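Local coordinates for serine-repeat antigen protein (PDB 3CH3) that is a malaria-parasite antigen with a papain-like protease domain that carries a noncanonical serine in its active site, its own enzymatic role being uncertain, at residues Cys4-Cys9 / Glu162-Gly167; Ser33-Ser38 / Ile56-Val61; Ala171-Glu176 / Asn249-Val254; Val188-Gly193 / Tyr241-Cys246. All coordinates share one frame; numbering follows the deposited sequence.

The four contacts span the two halves of a papain-like fold. Contact 1 closes a long loop of chain within which contact 2 is nested, and the two lie on opposite sides of the chain's centre, about 23 Å apart between centres. Contact 3 follows, its strand 169-173 coming directly after helix 152-166 of contact 1. It meets contact 2 where Tyr172 OH touches Trp34 CB. Contact 4 is nested inside the loop closed by contact 3, about 12 Å away between centres, and reaches the same mixed sheet; Phe250 and Leu191 pack between them. Contact 2 holds Ser33 of one phosphate site, contact 4 the potassium and second phosphate site, with the strand pairing of contact 3 between.

Contact 1. Residues Cys4-Cys9 / Glu162-Gly167; sequences CNKEYC and EVMNKG
Met164, near the end of helix 152-166, reaches out to the disulfide-closed loop of Cys4-Cys9, and its side chain can be traced atom by atom. CB stands 4.3 Å from Cys4 SG, at the edge of contact. CG leaves on the side opposite the carbonyl carbon (chi1 -73°) and comes closer, 3.6 Å from the same Cys4 SG. The chain continues straight to SD, which lies 3.7 Å from Asn5 O and 4.0 Å from Lys6 CG; the methionine and lysine side chains cross at about a right angle there. A bend at the last torsion (chi3 48°) then turns Met164 CE so that it passes 4.2 Å from Cys4 O. Met164 is modelled in two conformations, and this path is that of one of them.

One residue back on the helix, Val163 CG1 lies 4.0 Å from Cys9 SG, so that the two sulfurs of the disulfide each meet a different helix residue. Within the loop the Asn5 side chain folds back on the backbone: OD1 accepts from Glu7 N in the carbonyl plane, an Asx turn, and from Tyr8 N, 41° above that plane, an Asx motif. Tyr206 of strand 199-210 lies against Cys9, Val163 and Met164, and its hydroxyl bonds to Asn5 O.

No hydrogen bond joins the two segments, although Lys160, earlier on the helix, bonds to Lys6 O. Mostly sulfur and aliphatic carbon meet here, with carbonyl oxygens against the end of Met164, consistent with a loop shaped largely by its own disulfide and Asx turn.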
# COMPACT_ATOMS: atom_id res chain seq x y z
N CYS A 4 -15.59 8.21 5.41
CA CYS A 4 -15.31 6.76 5.33
C CYS A 4 -16.35 5.87 6.02
O CYS A 4 -16.27 5.59 7.22
CB CYS A 4 -13.88 6.41 5.78
SG CYS A 4 -13.33 4.72 5.27
N ASN A 5 -17.33 5.44 5.24
CA ASN A 5 -18.36 4.51 5.69
C ASN A 5 -18.36 3.25 4.82
O ASN A 5 -17.46 3.05 4.01
CB ASN A 5 -19.73 5.20 5.64
CG ASN A 5 -20.05 5.73 4.26
OD1 ASN A 5 -20.28 4.95 3.32
ND2 ASN A 5 -20.06 7.05 4.12
N LYS A 6 -19.39 2.42 4.96
CA LYS A 6 -19.40 1.14 4.25
C LYS A 6 -19.67 1.22 2.74
O LYS A 6 -19.39 0.26 2.02
CB LYS A 6 -20.36 0.17 4.92
CG LYS A 6 -19.73 -0.50 6.15
CD LYS A 6 -20.72 -1.34 6.91
CE LYS A 6 -19.99 -2.27 7.87
NZ LYS A 6 -20.97 -3.05 8.69
N GLU A 7 -20.20 2.35 2.29
CA GLU A 7 -20.49 2.58 0.86
C GLU A 7 -19.46 3.47 0.18
O GLU A 7 -19.13 3.26 -1.01
CB GLU A 7 -21.90 3.20 0.69
CG GLU A 7 -23.03 2.19 0.79
CD GLU A 7 -22.74 0.90 0.04
OE1 GLU A 7 -22.48 0.95 -1.18
OE2 GLU A 7 -22.77 -0.18 0.68
N TYR A 8 -18.95 4.45 0.91
CA TYR A 8 -17.99 5.41 0.38
C TYR A 8 -16.86 5.66 1.36
O TYR A 8 -17.10 5.92 2.54
CB TYR A 8 -18.72 6.74 0.11
CG TYR A 8 -17.83 7.82 -0.44
CD1 TYR A 8 -17.49 7.83 -1.79
CD2 TYR A 8 -17.34 8.84 0.38
CE1 TYR A 8 -16.68 8.81 -2.32
CE2 TYR A 8 -16.52 9.85 -0.15
CZ TYR A 8 -16.21 9.81 -1.51
OH TYR A 8 -15.40 10.76 -2.10
N CYS A 9 -15.63 5.59 0.88
CA CYS A 9 -14.48 5.89 1.71
C CYS A 9 -13.45 6.60 0.87
O CYS A 9 -12.89 6.02 -0.04
CB CYS A 9 -13.90 4.63 2.30
SG CYS A 9 -12.49 4.89 3.40
N GLU A 162 -11.04 -3.54 6.42
CA GLU A 162 -9.64 -3.23 6.74
C GLU A 162 -9.25 -1.83 6.30
O GLU A 162 -8.50 -1.14 7.00
CB GLU A 162 -8.70 -4.29 6.16
CG GLU A 162 -9.00 -5.71 6.68
CD GLU A 162 -8.61 -5.91 8.14
OE1 GLU A 162 -8.08 -4.98 8.78
OE2 GLU A 162 -8.87 -7.01 8.67
N VAL A 163 -9.73 -1.40 5.15
CA VAL A 163 -9.46 -0.01 4.74
C VAL A 163 -10.05 0.97 5.78
O VAL A 163 -9.41 1.97 6.18
CB VAL A 163 -10.00 0.27 3.32
CG1 VAL A 163 -10.00 1.78 3.03
CG2 VAL A 163 -9.18 -0.52 2.27
N MET A 164 -11.27 0.69 6.23
CA MET A 164 -11.90 1.51 7.28
C MET A 164 -11.10 1.54 8.58
O MET A 164 -10.90 2.61 9.17
CB MET A 164 -13.32 1.03 7.53
CG MET A 164 -14.26 1.41 6.40
SD MET A 164 -15.98 0.93 6.66
CE MET A 164 -16.25 1.54 8.35
N ASN A 165 -10.67 0.35 9.01
CA ASN A 165 -10.08 0.20 10.35
C ASN A 165 -8.60 0.53 10.40
O ASN A 165 -8.13 1.16 11.36
CB ASN A 165 -10.29 -1.23 10.86
CG ASN A 165 -11.76 -1.53 11.17
OD1 ASN A 165 -12.59 -0.62 11.24
ND2 ASN A 165 -12.08 -2.81 11.35
N LYS A 166 -7.87 0.11 9.38
CA LYS A 166 -6.41 0.28 9.36
C LYS A 166 -5.97 1.44 8.47
O LYS A 166 -4.79 1.85 8.54
CB LYS A 166 -5.72 -1.01 8.92
CG LYS A 166 -5.77 -2.15 9.94
CD LYS A 166 -5.18 -3.44 9.38
CE LYS A 166 -5.08 -4.50 10.52
NZ LYS A 166 -6.45 -4.83 11.05
N GLY A 167 -6.89 1.96 7.66
CA GLY A 167 -6.60 3.06 6.75
C GLY A 167 -6.19 2.64 5.34
O GLY A 167 -6.18 3.47 4.41

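Contact 2. Residues Ser33-Ser38 / Ile56-Val61. With 2HP (dihydrogenphosphate ion), chain C.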
# COMPACT_ATOMS: atom_id res chain seq x y z
N SER A 33 8.65 -1.40 -4.70
CA SER A 33 7.23 -1.15 -4.34
C SER A 33 6.83 -1.89 -3.07
O SER A 33 5.98 -1.41 -2.30
CB SER A 33 6.29 -1.53 -5.48
OG SER A 33 6.22 -2.93 -5.71
N TRP A 34 7.45 -3.04 -2.83
CA TRP A 34 7.18 -3.83 -1.60
C TRP A 34 7.44 -2.95 -0.36
O TRP A 34 6.69 -3.03 0.60
CB TRP A 34 8.02 -5.11 -1.55
CG TRP A 34 9.50 -4.91 -1.43
CD1 TRP A 34 10.38 -4.65 -2.45
CD2 TRP A 34 10.29 -4.99 -0.23
NE1 TRP A 34 11.66 -4.56 -1.96
CE2 TRP A 34 11.64 -4.76 -0.60
CE3 TRP A 34 9.99 -5.22 1.12
CZ2 TRP A 34 12.69 -4.77 0.33
CZ3 TRP A 34 11.05 -5.21 2.07
CH2 TRP A 34 12.37 -5.00 1.66
N ILE A 35 8.45 -2.07 -0.42
CA ILE A 35 8.77 -1.18 0.73
C ILE A 35 7.74 -0.05 0.84
O ILE A 35 7.23 0.22 1.93
CB ILE A 35 10.20 -0.57 0.61
CG1 ILE A 35 11.21 -1.72 0.44
CG2 ILE A 35 10.53 0.26 1.87
CD1 ILE A 35 12.75 -1.30 0.26
N PHE A 36 7.48 0.63 -0.28
CA PHE A 36 6.53 1.74 -0.28
C PHE A 36 5.14 1.29 0.16
O PHE A 36 4.50 1.95 1.01
CB PHE A 36 6.56 2.47 -1.65
CG PHE A 36 7.85 3.21 -1.84
CD1 PHE A 36 8.94 2.60 -2.45
CD2 PHE A 36 8.01 4.49 -1.30
CE1 PHE A 36 10.19 3.28 -2.56
CE2 PHE A 36 9.23 5.17 -1.40
CZ PHE A 36 10.32 4.56 -2.03
N ALA A 37 4.67 0.17 -0.37
CA ALA A 37 3.29 -0.21 -0.06
C ALA A 37 3.22 -0.69 1.40
O ALA A 37 2.21 -0.45 2.10
CB ALA A 37 2.78 -1.30 -1.04
N SER A 38 4.27 -1.41 1.84
CA SER A 38 4.27 -1.94 3.21
C SER A 38 4.39 -0.80 4.23
O SER A 38 3.68 -0.80 5.26
CB SER A 38 5.43 -2.93 3.40
OG SER A 38 5.22 -4.12 2.67
N ILE A 56 7.96 6.89 6.95
CA ILE A 56 9.00 5.92 7.26
C ILE A 56 10.10 6.00 6.16
O ILE A 56 9.79 6.25 4.96
CB ILE A 56 8.39 4.48 7.35
CG1 ILE A 56 7.50 4.38 8.59
CG2 ILE A 56 9.49 3.41 7.37
CD1 ILE A 56 6.55 3.20 8.63
N SER A 57 11.35 5.77 6.56
CA SER A 57 12.47 5.73 5.63
C SER A 57 12.49 4.42 4.83
O SER A 57 12.89 3.37 5.34
CB SER A 57 13.81 5.87 6.40
OG SER A 57 14.90 5.67 5.52
N ALA A 58 12.10 4.52 3.56
CA ALA A 58 12.17 3.39 2.63
C ALA A 58 13.61 2.98 2.38
O ALA A 58 13.91 1.79 2.23
CB ALA A 58 11.49 3.75 1.29
N LEU A 59 14.51 3.97 2.33
CA LEU A 59 15.91 3.65 2.08
C LEU A 59 16.50 2.79 3.21
O LEU A 59 17.33 1.92 2.95
CB LEU A 59 16.75 4.91 1.85
CG LEU A 59 18.11 4.71 1.18
CD1 LEU A 59 17.96 4.12 -0.24
CD2 LEU A 59 18.82 6.08 1.14
N TYR A 60 16.08 3.04 4.44
CA TYR A 60 16.61 2.28 5.58
C TYR A 60 16.21 0.83 5.41
O TYR A 60 17.03 -0.07 5.57
CB TYR A 60 16.11 2.83 6.92
CG TYR A 60 16.84 2.23 8.12
CD1 TYR A 60 18.07 2.75 8.57
CD2 TYR A 60 16.30 1.14 8.82
CE1 TYR A 60 18.73 2.19 9.67
CE2 TYR A 60 16.96 0.57 9.93
CZ TYR A 60 18.16 1.10 10.34
OH TYR A 60 18.81 0.56 11.43
N VAL A 61 14.96 0.60 5.02
CA VAL A 61 14.47 -0.76 4.85
C VAL A 61 15.17 -1.44 3.67
O VAL A 61 15.56 -2.60 3.76
CB VAL A 61 12.93 -0.75 4.75
CG1 VAL A 61 12.37 -2.12 4.43
CG2 VAL A 61 12.33 -0.20 6.09
P 2HP C . 8.49 -3.40 -8.55
O1 2HP C . 9.14 -2.63 -9.72
O2 2HP C . 8.51 -2.69 -7.24
O3 2HP C . 6.87 -3.77 -9.13
O4 2HP C . 9.47 -4.87 -8.31
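The helix beginning at Ser33 and the short helix beginning at Ala58 approach each other at Ile35 and Ala58, whose CA atoms are 6.0 Å apart. The Ile35 side chain lies between them. Its CG2 branch, anti to the backbone N, lies 3.6 Å from Ala58 CA and 3.9 Å from Val61 CB, while the side chains of Ile35 and Val61 slide past each other in opposite directions. Phe36 points away at its CB, yet its ring returns to the interface: Ala58 CB sits over one face, 4.0 Å from the ring centroid and 28° off the normal, as a CH-pi contact. Trp34 contributes the far rim of its indole, where CH2 meets Val61 CG1 at 4.0 Å in an oblique approach, while Ile35 CG1 covers one face of the same ring from within the helix.

Ser57 N-caps the second helix, its OG accepting from Tyr60 N at 3.1 Å, and Ser38 OG and Ser38 N both donate to Trp34 O. At the opening of the first helix, Ser33 N and Ser33 OG each give a bond to O2 of the bound dihydrogenphosphate ion, 2.9 and 2.8 Å long; His199 and Gln27 also hold the ion, and Ser33 OG pairs with Ala200 N as well. This serine stands where papain-family proteases carry their catalytic cysteine.

Further out, helix 79-89 covers Trp34 through Ile85 and Val61 through Phe82, while Ala37 touches Ala200 and Asn202, so helix 33-48 runs between helix 79-89 and strand 199-210.

Contact 3. Residues Ala171-Glu176 / Asn249-Val254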
# COMPACT_ATOMS: atom_id res chain seq x y z
N ALA A 171 -2.00 -4.35 -1.59
CA ALA A 171 -2.51 -5.18 -2.68
C ALA A 171 -1.41 -5.43 -3.70
O ALA A 171 -0.51 -4.60 -3.86
CB ALA A 171 -3.73 -4.53 -3.38
N TYR A 172 -1.49 -6.58 -4.36
CA TYR A 172 -0.55 -6.93 -5.41
C TYR A 172 -1.31 -6.95 -6.73
O TYR A 172 -2.42 -7.53 -6.84
CB TYR A 172 0.09 -8.30 -5.16
CG TYR A 172 1.46 -8.15 -4.60
CD1 TYR A 172 1.69 -8.34 -3.25
CD2 TYR A 172 2.53 -7.71 -5.40
CE1 TYR A 172 3.01 -8.19 -2.71
CE2 TYR A 172 3.81 -7.56 -4.91
CZ TYR A 172 4.05 -7.78 -3.57
OH TYR A 172 5.32 -7.61 -3.08
N ILE A 173 -0.71 -6.32 -7.73
CA ILE A 173 -1.23 -6.30 -9.09
C ILE A 173 -0.09 -6.66 -10.06
O ILE A 173 1.11 -6.62 -9.70
CB ILE A 173 -1.81 -4.89 -9.42
CG1 ILE A 173 -0.66 -3.85 -9.49
CG2 ILE A 173 -2.93 -4.49 -8.41
CD1 ILE A 173 -1.12 -2.42 -10.10
N LYS A 174 -0.47 -6.97 -11.29
CA LYS A 174 0.49 -7.05 -12.38
C LYS A 174 0.67 -5.64 -12.95
O LYS A 174 -0.31 -5.02 -13.44
CB LYS A 174 -0.00 -8.03 -13.45
CG LYS A 174 1.14 -8.37 -14.41
CD LYS A 174 1.94 -9.57 -13.90
CE LYS A 174 2.94 -10.02 -14.97
NZ LYS A 174 3.76 -11.16 -14.48
N ALA A 175 1.90 -5.13 -12.91
CA ALA A 175 2.12 -3.72 -13.33
C ALA A 175 1.62 -3.46 -14.76
O ALA A 175 1.10 -2.39 -15.03
CB ALA A 175 3.58 -3.32 -13.20
N GLU A 176 1.78 -4.44 -15.65
CA GLU A 176 1.37 -4.26 -17.07
C GLU A 176 -0.10 -3.87 -17.16
O GLU A 176 -0.50 -3.17 -18.09
CB GLU A 176 1.58 -5.58 -17.84
CG GLU A 176 0.55 -6.70 -17.49
CD GLU A 176 0.81 -8.04 -18.19
OE1 GLU A 176 1.96 -8.30 -18.64
OE2 GLU A 176 -0.15 -8.84 -18.29
N ASN A 249 -9.15 -11.40 -11.34
CA ASN A 249 -9.44 -10.02 -10.89
C ASN A 249 -8.20 -9.15 -10.95
O ASN A 249 -7.09 -9.60 -10.67
CB ASN A 249 -9.93 -10.00 -9.45
CG ASN A 249 -10.63 -8.73 -9.13
OD1 ASN A 249 -10.07 -7.85 -8.52
ND2 ASN A 249 -11.89 -8.64 -9.55
N PHE A 250 -8.40 -7.86 -11.21
CA PHE A 250 -7.28 -6.93 -11.24
C PHE A 250 -6.48 -6.95 -9.92
O PHE A 250 -5.26 -6.88 -9.91
CB PHE A 250 -7.82 -5.51 -11.48
CG PHE A 250 -6.74 -4.47 -11.34
CD1 PHE A 250 -5.71 -4.43 -12.28
CD2 PHE A 250 -6.75 -3.57 -10.25
CE1 PHE A 250 -4.65 -3.47 -12.16
CE2 PHE A 250 -5.74 -2.58 -10.14
CZ PHE A 250 -4.67 -2.56 -11.09
N ILE A 251 -7.18 -7.06 -8.80
CA ILE A 251 -6.50 -7.22 -7.48
C ILE A 251 -6.18 -8.70 -7.30
O ILE A 251 -7.09 -9.52 -7.08
CB ILE A 251 -7.38 -6.71 -6.32
CG1 ILE A 251 -7.76 -5.21 -6.45
CG2 ILE A 251 -6.66 -6.93 -4.94
CD1 ILE A 251 -6.61 -4.22 -6.58
N HIS A 252 -4.89 -9.05 -7.39
CA HIS A 252 -4.48 -10.47 -7.30
C HIS A 252 -4.52 -10.94 -5.84
O HIS A 252 -5.07 -11.99 -5.52
CB HIS A 252 -3.08 -10.68 -7.91
CG HIS A 252 -2.60 -12.10 -7.92
ND1 HIS A 252 -2.01 -12.68 -6.82
CD2 HIS A 252 -2.59 -13.05 -8.90
CE1 HIS A 252 -1.68 -13.93 -7.10
NE2 HIS A 252 -2.00 -14.18 -8.36
N SER A 253 -3.94 -10.14 -4.95
CA SER A 253 -3.82 -10.54 -3.57
C SER A 253 -3.90 -9.28 -2.72
O SER A 253 -3.55 -8.18 -3.16
CB SER A 253 -2.44 -11.16 -3.31
OG SER A 253 -2.11 -12.23 -4.18
N VAL A 254 -4.28 -9.48 -1.47
CA VAL A 254 -4.25 -8.43 -0.45
C VAL A 254 -3.51 -8.97 0.77
O VAL A 254 -3.59 -10.16 1.10
CB VAL A 254 -5.67 -7.98 -0.13
CG1 VAL A 254 -5.74 -7.20 1.18
CG2 VAL A 254 -6.26 -7.15 -1.29
O HOH W 1 -3.26 -7.21 -11.68
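Tyr172 and Ser253 form an antiparallel hydrogen-bonded pair: Tyr172 N donates to Ser253 O over 2.9 Å. Tyr172 O turns instead to His252 N, 3.0 Å away, with the donor almost in line with the carbonyl. His252 and Ser253 therefore both face Tyr172, a classic beta bulge, and Ala171 pairs beyond it with Val254. Ser253 O also receives a CA-H contact from Ala171.

Past the bulge the direct bonding gives way to water. A single molecule accepts from Lys174 N and donates to Phe250 O at 2.7 Å. Ile251 N is taken by Asn249 OD1 in an Asx turn, and Asn249 ND2 goes to Met240 O. Ser253 OG accepts from His252 ND1 at 2.7 Å and bonds to Glu144, while His252 NE2 goes to Asp195 O. Ile251 O and His252 O both bond to Ser145 OG.

On the apolar side, Ile173 CG2 lies over one face of Phe250, 4.1 Å from the centroid, and its CD1 meets Phe250 CZ. Ile251, from the same side, touches Ala171 and Ile173.

The amides of Tyr172, Lys174, Ile251 and His252 thus find strand, side-chain or water partners, consistent with a bulge that shifts the bonding while the Ala171-Val254 pairing continues.

Contact 4. Residues Val188-Gly193 / Tyr241-Cys246. With K (potassium ion), chain B; 2HP (dihydrogenphosphate ion), chain D.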
# COMPACT_ATOMS: atom_id res chain seq x y z
N VAL A 188 -12.51 5.87 -14.23
CA VAL A 188 -12.47 4.62 -13.48
C VAL A 188 -12.05 3.52 -14.44
O VAL A 188 -12.75 3.24 -15.43
CB VAL A 188 -13.86 4.27 -12.85
CG1 VAL A 188 -13.84 2.89 -12.22
CG2 VAL A 188 -14.29 5.40 -11.88
N GLN A 189 -10.90 2.90 -14.17
CA GLN A 189 -10.35 1.89 -15.09
C GLN A 189 -11.16 0.60 -15.00
O GLN A 189 -11.58 0.18 -13.93
CB GLN A 189 -8.88 1.57 -14.76
CG GLN A 189 -7.97 2.82 -14.67
CD GLN A 189 -7.87 3.59 -15.99
OE1 GLN A 189 -7.83 4.82 -15.99
NE2 GLN A 189 -7.83 2.88 -17.10
N ASN A 190 -11.38 -0.05 -16.12
CA ASN A 190 -12.14 -1.29 -16.10
C ASN A 190 -11.17 -2.38 -16.57
O ASN A 190 -10.98 -2.55 -17.77
CB ASN A 190 -13.37 -1.21 -17.02
CG ASN A 190 -14.37 -2.31 -16.73
OD1 ASN A 190 -14.52 -2.76 -15.58
ND2 ASN A 190 -15.06 -2.78 -17.78
N LEU A 191 -10.48 -3.01 -15.61
CA LEU A 191 -9.26 -3.78 -15.92
C LEU A 191 -9.40 -5.24 -15.56
O LEU A 191 -10.05 -5.57 -14.55
CB LEU A 191 -8.07 -3.25 -15.08
CG LEU A 191 -7.75 -1.78 -15.27
CD1 LEU A 191 -6.57 -1.45 -14.41
CD2 LEU A 191 -7.43 -1.45 -16.75
N CYS A 192 -8.75 -6.11 -16.33
CA CYS A 192 -8.57 -7.49 -15.89
C CYS A 192 -7.25 -7.65 -15.17
O CYS A 192 -6.34 -6.83 -15.34
CB CYS A 192 -8.60 -8.49 -17.03
SG CYS A 192 -10.15 -8.62 -17.96
N GLY A 193 -7.14 -8.70 -14.37
CA GLY A 193 -5.84 -9.10 -13.80
C GLY A 193 -5.21 -10.29 -14.51
O GLY A 193 -5.68 -10.72 -15.59
N TYR A 241 -14.83 -5.24 -9.96
CA TYR A 241 -15.14 -6.51 -10.64
C TYR A 241 -14.46 -6.58 -12.01
O TYR A 241 -13.93 -7.65 -12.39
CB TYR A 241 -16.65 -6.68 -10.81
CG TYR A 241 -17.31 -7.28 -9.60
CD1 TYR A 241 -17.55 -6.49 -8.47
CD2 TYR A 241 -17.67 -8.63 -9.57
CE1 TYR A 241 -18.12 -7.03 -7.35
CE2 TYR A 241 -18.26 -9.17 -8.44
CZ TYR A 241 -18.49 -8.36 -7.34
OH TYR A 241 -19.05 -8.86 -6.22
N GLY A 242 -14.47 -5.47 -12.74
CA GLY A 242 -13.86 -5.45 -14.06
C GLY A 242 -14.77 -6.03 -15.15
O GLY A 242 -15.93 -6.43 -14.86
N PRO A 243 -14.25 -6.14 -16.39
CA PRO A 243 -14.99 -6.74 -17.50
C PRO A 243 -15.52 -8.14 -17.18
O PRO A 243 -14.85 -8.91 -16.47
CB PRO A 243 -13.93 -6.81 -18.62
CG PRO A 243 -13.04 -5.63 -18.31
CD PRO A 243 -12.91 -5.67 -16.82
N THR A 244 -16.71 -8.47 -17.70
CA THR A 244 -17.31 -9.77 -17.45
C THR A 244 -16.36 -10.90 -17.86
O THR A 244 -16.25 -11.90 -17.16
CB THR A 244 -18.67 -9.89 -18.22
OG1 THR A 244 -19.47 -8.74 -17.88
CG2 THR A 244 -19.41 -11.14 -17.84
N HIS A 245 -15.64 -10.70 -18.96
CA HIS A 245 -14.81 -11.76 -19.51
C HIS A 245 -13.52 -12.11 -18.73
O HIS A 245 -12.91 -13.14 -19.02
CB HIS A 245 -14.46 -11.45 -20.98
CG HIS A 245 -13.32 -10.48 -21.10
ND1 HIS A 245 -13.50 -9.15 -21.38
CD2 HIS A 245 -11.99 -10.66 -20.96
CE1 HIS A 245 -12.33 -8.54 -21.40
NE2 HIS A 245 -11.39 -9.44 -21.15
N CYS A 246 -13.07 -11.26 -17.78
CA CYS A 246 -11.82 -11.55 -17.04
C CYS A 246 -11.86 -12.86 -16.27
O CYS A 246 -12.75 -13.08 -15.46
CB CYS A 246 -11.47 -10.46 -16.01
SG CYS A 246 -11.60 -8.81 -16.58
K K B . -4.72 -10.29 -18.26
P 2HP D . -7.67 -12.52 -17.92
O1 2HP D . -7.05 -11.47 -18.83
O2 2HP D . -8.10 -11.99 -16.52
O3 2HP D . -6.52 -13.85 -17.80
O4 2HP D . -9.16 -13.11 -18.63
O HOH W 2 -10.82 -7.24 -12.55
O HOH W 3 -5.48 -7.73 -18.10
O HOH W 4 -4.27 -13.18 -18.19
O HOH W 5 -2.31 -8.54 -19.58
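A covalent crosslink carries this surface contact: Cys192 and Cys246 form a disulfide (2.0 Å, SG to SG) joining the loop after strand 188-189 to the loop that follows strand 235-239. The bond twists by a chi3 of -75°, and a type I turn from Pro243 to Cys246 brings the second cysteine round to it. The imidazole of His245 lies obliquely to the disulfide, its NE2 3.5 Å from Cys192 SG.

Away from the sulfurs, Asn190 meets the Gly242-Pro243 corner from the opposite direction. Its OD1 comes 3.2 Å from Gly242 CA, and ND2 lies 3.5 Å from Pro243 CG, all without a hydrogen bond. Gly242 has a positive phi of 81° and Leu191 O close by, so a CB would clash there and a residue without one fits. A water links the loops, donating to Leu191 O and to Tyr241 O.

Next to the crosslink, Gly193 O binds a potassium ion at 2.9 Å, which also holds O1 of a dihydrogenphosphate ion at 2.7 Å together with waters and Asp194. That phosphate is received by the backbone N of His247 and Phe248.

The disulfide holds Gly193 near the amides of His247 and Phe248 and so probably contributes to the spacing of the ion site. There the potassium would be expected to offset the phosphate's charge at the protein surface.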